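Local coordinates for Mlr6093 protein (Mesorhizobium loti, PDB 2QJ8) that is probably a zinc-dependent hydrolase of the succinylglutamate desuccinylase/aspartoacylase family, cleaving carbon-nitrogen bonds other than peptide bonds in linear amides, at residues L12-L22 and S34-R42. Residues are numbered along the deposited sequence; the frame is centred on the assembly and turned at random.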
ATOM      1  N   LEU A  12      33.745 -10.373 -11.027  1.00 30.18           N
ATOM      2  CA  LEU A  12      33.454 -10.641  -9.593  1.00 30.46           C
ATOM      3  C   LEU A  12      34.717 -10.858  -8.754  1.00 29.65           C
ATOM      4  O   LEU A  12      34.716 -10.547  -7.563  1.00 31.51           O
ATOM      5  CB  LEU A  12      32.527 -11.855  -9.406  1.00 28.70           C
ATOM      6  CG  LEU A  12      31.074 -11.747  -9.845  1.00 32.06           C
ATOM      7  CD1 LEU A  12      30.362 -13.144  -9.856  1.00 29.11           C
ATOM      8  CD2 LEU A  12      30.359 -10.756  -8.967  1.00 31.66           C
ATOM      9  N   ASP A  13      35.789 -11.353  -9.386  1.00 30.56           N
ATOM     10  CA  ASP A  13      37.062 -11.590  -8.727  1.00 30.82           C
ATOM     11  C   ASP A  13      37.881 -10.336  -8.498  1.00 29.91           C
ATOM     12  O   ASP A  13      38.947 -10.434  -7.915  1.00 29.51           O
ATOM     13  CB  ASP A  13      37.911 -12.617  -9.510  1.00 30.42           C
ATOM     14  CG  ASP A  13      37.272 -13.996  -9.571  1.00 37.49           C
ATOM     15  OD1 ASP A  13      36.301 -14.261  -8.833  1.00 45.28           O
ATOM     16  OD2 ASP A  13      37.747 -14.829 -10.370  1.00 45.63           O
ATOM     17  N   THR A  14      37.438  -9.186  -9.000  1.00 30.58           N
ATOM     18  CA  THR A  14      38.104  -7.941  -8.760  1.00 30.78           C
ATOM     19  C   THR A  14      38.078  -7.646  -7.249  1.00 32.13           C
ATOM     20  O   THR A  14      36.995  -7.681  -6.645  1.00 32.30           O
ATOM     21  CB  THR A  14      37.412  -6.770  -9.488  1.00 30.34           C
ATOM     22  OG1 THR A  14      37.562  -6.912 -10.891  1.00 30.65           O
ATOM     23  CG2 THR A  14      38.008  -5.487  -9.118  1.00 29.90           C
ATOM     24  N   PRO A  15      39.258  -7.385  -6.633  1.00 31.97           N
ATOM     25  CA  PRO A  15      39.251  -7.063  -5.213  1.00 31.25           C
ATOM     26  C   PRO A  15      38.533  -5.759  -4.905  1.00 29.61           C
ATOM     27  O   PRO A  15      38.515  -4.843  -5.727  1.00 31.91           O
ATOM     28  CB  PRO A  15      40.747  -6.988  -4.862  1.00 32.64           C
ATOM     29  CG  PRO A  15      41.442  -6.748  -6.130  1.00 34.06           C
ATOM     30  CD  PRO A  15      40.635  -7.402  -7.177  1.00 30.23           C
ATOM     31  N   GLY A  16      37.944  -5.674  -3.721  1.00 28.95           N
ATOM     32  CA  GLY A  16      37.180  -4.503  -3.320  1.00 27.37           C
ATOM     33  C   GLY A  16      35.777  -4.366  -3.889  1.00 28.37           C
ATOM     34  O   GLY A  16      35.119  -5.350  -4.252  1.00 28.24           O
ATOM     35  N   VAL A  17      35.336  -3.118  -3.968  1.00 30.41           N
ATOM     36  CA  VAL A  17      33.984  -2.743  -4.385  1.00 29.83           C
ATOM     37  C   VAL A  17      33.877  -2.536  -5.912  1.00 29.59           C
ATOM     38  O   VAL A  17      34.637  -1.765  -6.500  1.00 29.74           O
ATOM     39  CB  VAL A  17      33.530  -1.450  -3.630  1.00 29.93           C
ATOM     40  CG1 VAL A  17      32.168  -0.910  -4.113  1.00 24.91           C
ATOM     41  CG2 VAL A  17      33.496  -1.685  -2.113  1.00 30.09           C
ATOM     42  N   SER A  18      32.948  -3.250  -6.545  1.00 27.84           N
ATOM     43  CA  SER A  18      32.676  -3.095  -7.968  1.00 27.91           C
ATOM     44  C   SER A  18      31.186  -2.845  -8.158  1.00 28.38           C
ATOM     45  O   SER A  18      30.364  -3.352  -7.392  1.00 25.94           O
ATOM     46  CB  SER A  18      33.098  -4.357  -8.735  1.00 30.23           C
ATOM     47  OG  SER A  18      34.501  -4.570  -8.640  1.00 35.31           O
ATOM     48  N   THR A  19      30.844  -2.035  -9.157  1.00 28.48           N
ATOM     49  CA  THR A  19      29.447  -1.818  -9.557  1.00 28.86           C
ATOM     50  C   THR A  19      29.389  -2.010 -11.081  1.00 29.15           C
ATOM     51  O   THR A  19      30.333  -1.677 -11.794  1.00 28.35           O
ATOM     52  CB  THR A  19      28.862  -0.461  -9.119  1.00 30.56           C
ATOM     53  OG1 THR A  19      29.609   0.609  -9.689  1.00 33.25           O
ATOM     54  CG2 THR A  19      28.886  -0.318  -7.590  1.00 26.70           C
ATOM     55  N   GLY A  20      28.301  -2.582 -11.573  1.00 26.98           N
ATOM     56  CA  GLY A  20      28.155  -2.785 -12.990  1.00 25.31           C
ATOM     57  C   GLY A  20      26.771  -3.288 -13.277  1.00 24.03           C
ATOM     58  O   GLY A  20      25.804  -2.853 -12.631  1.00 28.59           O
ATOM     59  N   HIS A  21      26.650  -4.159 -14.260  1.00 28.13           N
ATOM     60  CA  HIS A  21      25.344  -4.714 -14.645  1.00 27.87           C
ATOM     61  C   HIS A  21      25.382  -6.177 -15.013  1.00 28.67           C
ATOM     62  O   HIS A  21      26.422  -6.687 -15.429  1.00 25.26           O
ATOM     63  CB  HIS A  21      24.795  -3.963 -15.849  1.00 28.44           C
ATOM     64  CG  HIS A  21      24.588  -2.508 -15.600  1.00 28.51           C
ATOM     65  ND1 HIS A  21      25.600  -1.589 -15.723  1.00 30.19           N
ATOM     66  CD2 HIS A  21      23.494  -1.819 -15.202  1.00 23.74           C
ATOM     67  CE1 HIS A  21      25.144  -0.396 -15.405  1.00 32.76           C
ATOM     68  NE2 HIS A  21      23.866  -0.508 -15.097  1.00 29.34           N
ATOM     69  N   LEU A  22      24.221  -6.817 -14.842  1.00 28.40           N
ATOM     70  CA  LEU A  22      23.939  -8.172 -15.316  1.00 26.94           C
ATOM     71  C   LEU A  22      23.084  -7.970 -16.567  1.00 27.26           C
ATOM     72  O   LEU A  22      21.958  -7.453 -16.496  1.00 25.56           O
ATOM     73  CB  LEU A  22      23.190  -8.986 -14.256  1.00 26.90           C
ATOM     74  CG  LEU A  22      22.665 -10.388 -14.635  1.00 31.72           C
ATOM     75  CD1 LEU A  22      23.774 -11.310 -15.152  1.00 31.99           C
ATOM     76  CD2 LEU A  22      22.010 -10.991 -13.387  1.00 25.86           C
ATOM     77  N   SER A  34      19.545  -4.486 -18.600  1.00 29.84           N
ATOM     78  CA  SER A  34      20.751  -4.304 -17.789  1.00 29.21           C
ATOM     79  C   SER A  34      20.369  -4.054 -16.347  1.00 27.67           C
ATOM     80  O   SER A  34      19.907  -2.979 -16.021  1.00 28.15           O
ATOM     81  CB  SER A  34      21.578  -3.124 -18.319  1.00 31.09           C
ATOM     82  OG  SER A  34      22.319  -3.535 -19.435  1.00 32.85           O
ATOM     83  N   LEU A  35      20.566  -5.054 -15.485  1.00 28.27           N
ATOM     84  CA  LEU A  35      20.215  -4.951 -14.074  1.00 26.64           C
ATOM     85  C   LEU A  35      21.441  -4.522 -13.295  1.00 24.41           C
ATOM     86  O   LEU A  35      22.419  -5.237 -13.318  1.00 25.41           O
ATOM     87  CB  LEU A  35      19.746  -6.313 -13.542  1.00 26.83           C
ATOM     88  CG  LEU A  35      18.358  -6.863 -13.906  1.00 29.74           C
ATOM     89  CD1 LEU A  35      17.985  -6.704 -15.346  1.00 31.49           C
ATOM     90  CD2 LEU A  35      18.276  -8.359 -13.451  1.00 29.35           C
ATOM     91  N   PRO A  36      21.417  -3.344 -12.629  1.00 26.35           N
ATOM     92  CA  PRO A  36      22.605  -2.981 -11.841  1.00 25.75           C
ATOM     93  C   PRO A  36      22.951  -3.964 -10.722  1.00 25.28           C
ATOM     94  O   PRO A  36      22.054  -4.509 -10.066  1.00 26.38           O
ATOM     95  CB  PRO A  36      22.251  -1.612 -11.257  1.00 23.20           C
ATOM     96  CG  PRO A  36      21.246  -1.041 -12.172  1.00 31.01           C
ATOM     97  CD  PRO A  36      20.415  -2.265 -12.586  1.00 25.88           C
ATOM     98  N   VAL A  37      24.254  -4.186 -10.543  1.00 25.93           N
ATOM     99  CA  VAL A  37      24.785  -5.123  -9.576  1.00 25.55           C
ATOM    100  C   VAL A  37      25.946  -4.451  -8.832  1.00 25.29           C
ATOM    101  O   VAL A  37      26.738  -3.691  -9.415  1.00 24.74           O
ATOM    102  CB  VAL A  37      25.292  -6.426 -10.280  1.00 26.22           C
ATOM    103  CG1 VAL A  37      25.978  -7.375  -9.276  1.00 25.65           C
ATOM    104  CG2 VAL A  37      24.151  -7.127 -10.985  1.00 22.17           C
ATOM    105  N   PHE A  38      26.001  -4.705  -7.538  1.00 24.49           N
ATOM    106  CA  PHE A  38      27.062  -4.262  -6.663  1.00 22.74           C
ATOM    107  C   PHE A  38      27.764  -5.524  -6.165  1.00 26.81           C
ATOM    108  O   PHE A  38      27.096  -6.529  -5.893  1.00 27.85           O
ATOM    109  CB  PHE A  38      26.459  -3.507  -5.492  1.00 25.66           C
ATOM    110  CG  PHE A  38      27.348  -3.407  -4.284  1.00 23.35           C
ATOM    111  CD1 PHE A  38      28.200  -2.333  -4.123  1.00 28.34           C
ATOM    112  CD2 PHE A  38      27.276  -4.370  -3.266  1.00 27.96           C
ATOM    113  CE1 PHE A  38      28.979  -2.221  -2.984  1.00 27.98           C
ATOM    114  CE2 PHE A  38      28.056  -4.269  -2.140  1.00 30.84           C
ATOM    115  CZ  PHE A  38      28.907  -3.206  -1.994  1.00 25.44           C
ATOM    116  N   SER A  39      29.092  -5.491  -6.068  1.00 26.35           N
ATOM    117  CA  SER A  39      29.821  -6.600  -5.461  1.00 29.13           C
ATOM    118  C   SER A  39      30.970  -6.055  -4.588  1.00 30.66           C
ATOM    119  O   SER A  39      31.669  -5.134  -4.998  1.00 30.08           O
ATOM    120  CB  SER A  39      30.302  -7.572  -6.519  1.00 30.25           C
ATOM    121  OG  SER A  39      30.999  -8.639  -5.919  1.00 40.19           O
ATOM    122  N   CYS A  40      31.097  -6.572  -3.364  1.00 28.50           N
ATOM    123  CA  CYS A  40      32.178  -6.173  -2.445  1.00 29.57           C
ATOM    124  C   CYS A  40      32.963  -7.434  -2.124  1.00 28.56           C
ATOM    125  O   CYS A  40      32.464  -8.317  -1.470  1.00 26.82           O
ATOM    126  CB  CYS A  40      31.642  -5.502  -1.203  1.00 26.80           C
ATOM    127  SG  CYS A  40      32.923  -4.762  -0.116  1.00 29.10           S
ATOM    128  N   ASN A  41      34.172  -7.515  -2.654  1.00 29.11           N
ATOM    129  CA  ASN A  41      35.033  -8.657  -2.494  1.00 30.07           C
ATOM    130  C   ASN A  41      36.152  -8.334  -1.499  1.00 31.09           C
ATOM    131  O   ASN A  41      37.060  -7.598  -1.842  1.00 28.82           O
ATOM    132  CB  ASN A  41      35.595  -8.992  -3.869  1.00 31.60           C
ATOM    133  CG  ASN A  41      36.476 -10.220  -3.886  1.00 30.48           C
ATOM    134  OD1 ASN A  41      36.860 -10.771  -2.862  1.00 31.29           O
ATOM    135  ND2 ASN A  41      36.802 -10.655  -5.080  1.00 36.06           N
ATOM    136  N   ARG A  42      36.062  -8.901  -0.288  1.00 29.85           N
ATOM    137  CA  ARG A  42      37.072  -8.735   0.746  1.00 30.14           C
ATOM    138  C   ARG A  42      37.853 -10.037   1.016  1.00 32.30           C
ATOM    139  O   ARG A  42      38.191 -10.340   2.149  1.00 32.94           O
ATOM    140  CB  ARG A  42      36.435  -8.200   2.032  1.00 29.01           C
ATOM    141  CG  ARG A  42      35.750  -6.878   1.921  1.00 27.45           C
ATOM    142  CD  ARG A  42      36.703  -5.807   1.441  1.00 33.40           C
ATOM    143  NE  ARG A  42      36.142  -4.468   1.509  1.00 34.79           N
ATOM    144  CZ  ARG A  42      36.623  -3.400   0.872  1.00 31.73           C
ATOM    145  NH1 ARG A  42      37.687  -3.472   0.075  1.00 36.71           N
ATOM    146  NH2 ARG A  42      36.023  -2.233   1.023  1.00 28.95           N
TER
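Gly-16 and Asn-41, Ser-18 and Ser-39, Gly-20 and Val-37, and Leu-22 and Leu-35 form the four hydrogen-bonded pairs of an antiparallel beta hairpin, each linked by two backbone bonds. The bond from Asn-41 N to Gly-16 O is 2.9 Å long. CA-H...O contacts, such as Thr-19 CA to Val-37 O at 3.3 Å, fill in at the non-hydrogen-bonded pairs.

The Asn-41 side chain adds a polar tether to the loop leading into strand 16-22. Its ND2 donates to Leu-12 O at 3.2 Å, meeting a lone pair in the carbonyl plane, but the bond is bent at the hydrogen (136°) and the acceptor is tilted from the carboxamide plane. A chi1 of -177°, which turns CG away from the backbone N, carries ND2 to this loop, where it also makes a weak bond to Thr-14 O; OD1 accepts from Gly-43 N. Replacing Asn-41 by alanine is likely to leave Leu-12 O without this donor, Gly-43 N without its side-chain acceptor, and the 12-15 loop less tied to strand 34-42.

Apolar contacts line both faces. On one, Val-17 divides its methyls: CG1 lies 3.6 Å from Phe-38 CE1, while CG2 meets Cys-40 SG at 3.7 Å. Thr-19 CG2 comes to the edge of the Phe-38 ring, and the His-21 ring lies obliquely against Pro-36, its CD2 3.9 Å from Pro-36 CG. On the other face, Leu-22 CB touches Val-37 CG2 at 3.9 Å, and Leu-22 and Leu-35 both pack on helix 118-129.

Strand 33-42 also pairs with strand 79-84, and strand 16-24 with strand 7-8. The chemistry thus divides the work: paired amides fix the register, one carboxamide tethers the preceding loop, and the face bearing His-21 and Phe-38 meets the second subunit, where His-21 NE2 is hydrogen-bonded to Gly-291 O and Thr-19, Pro-36 and Phe-38 pack.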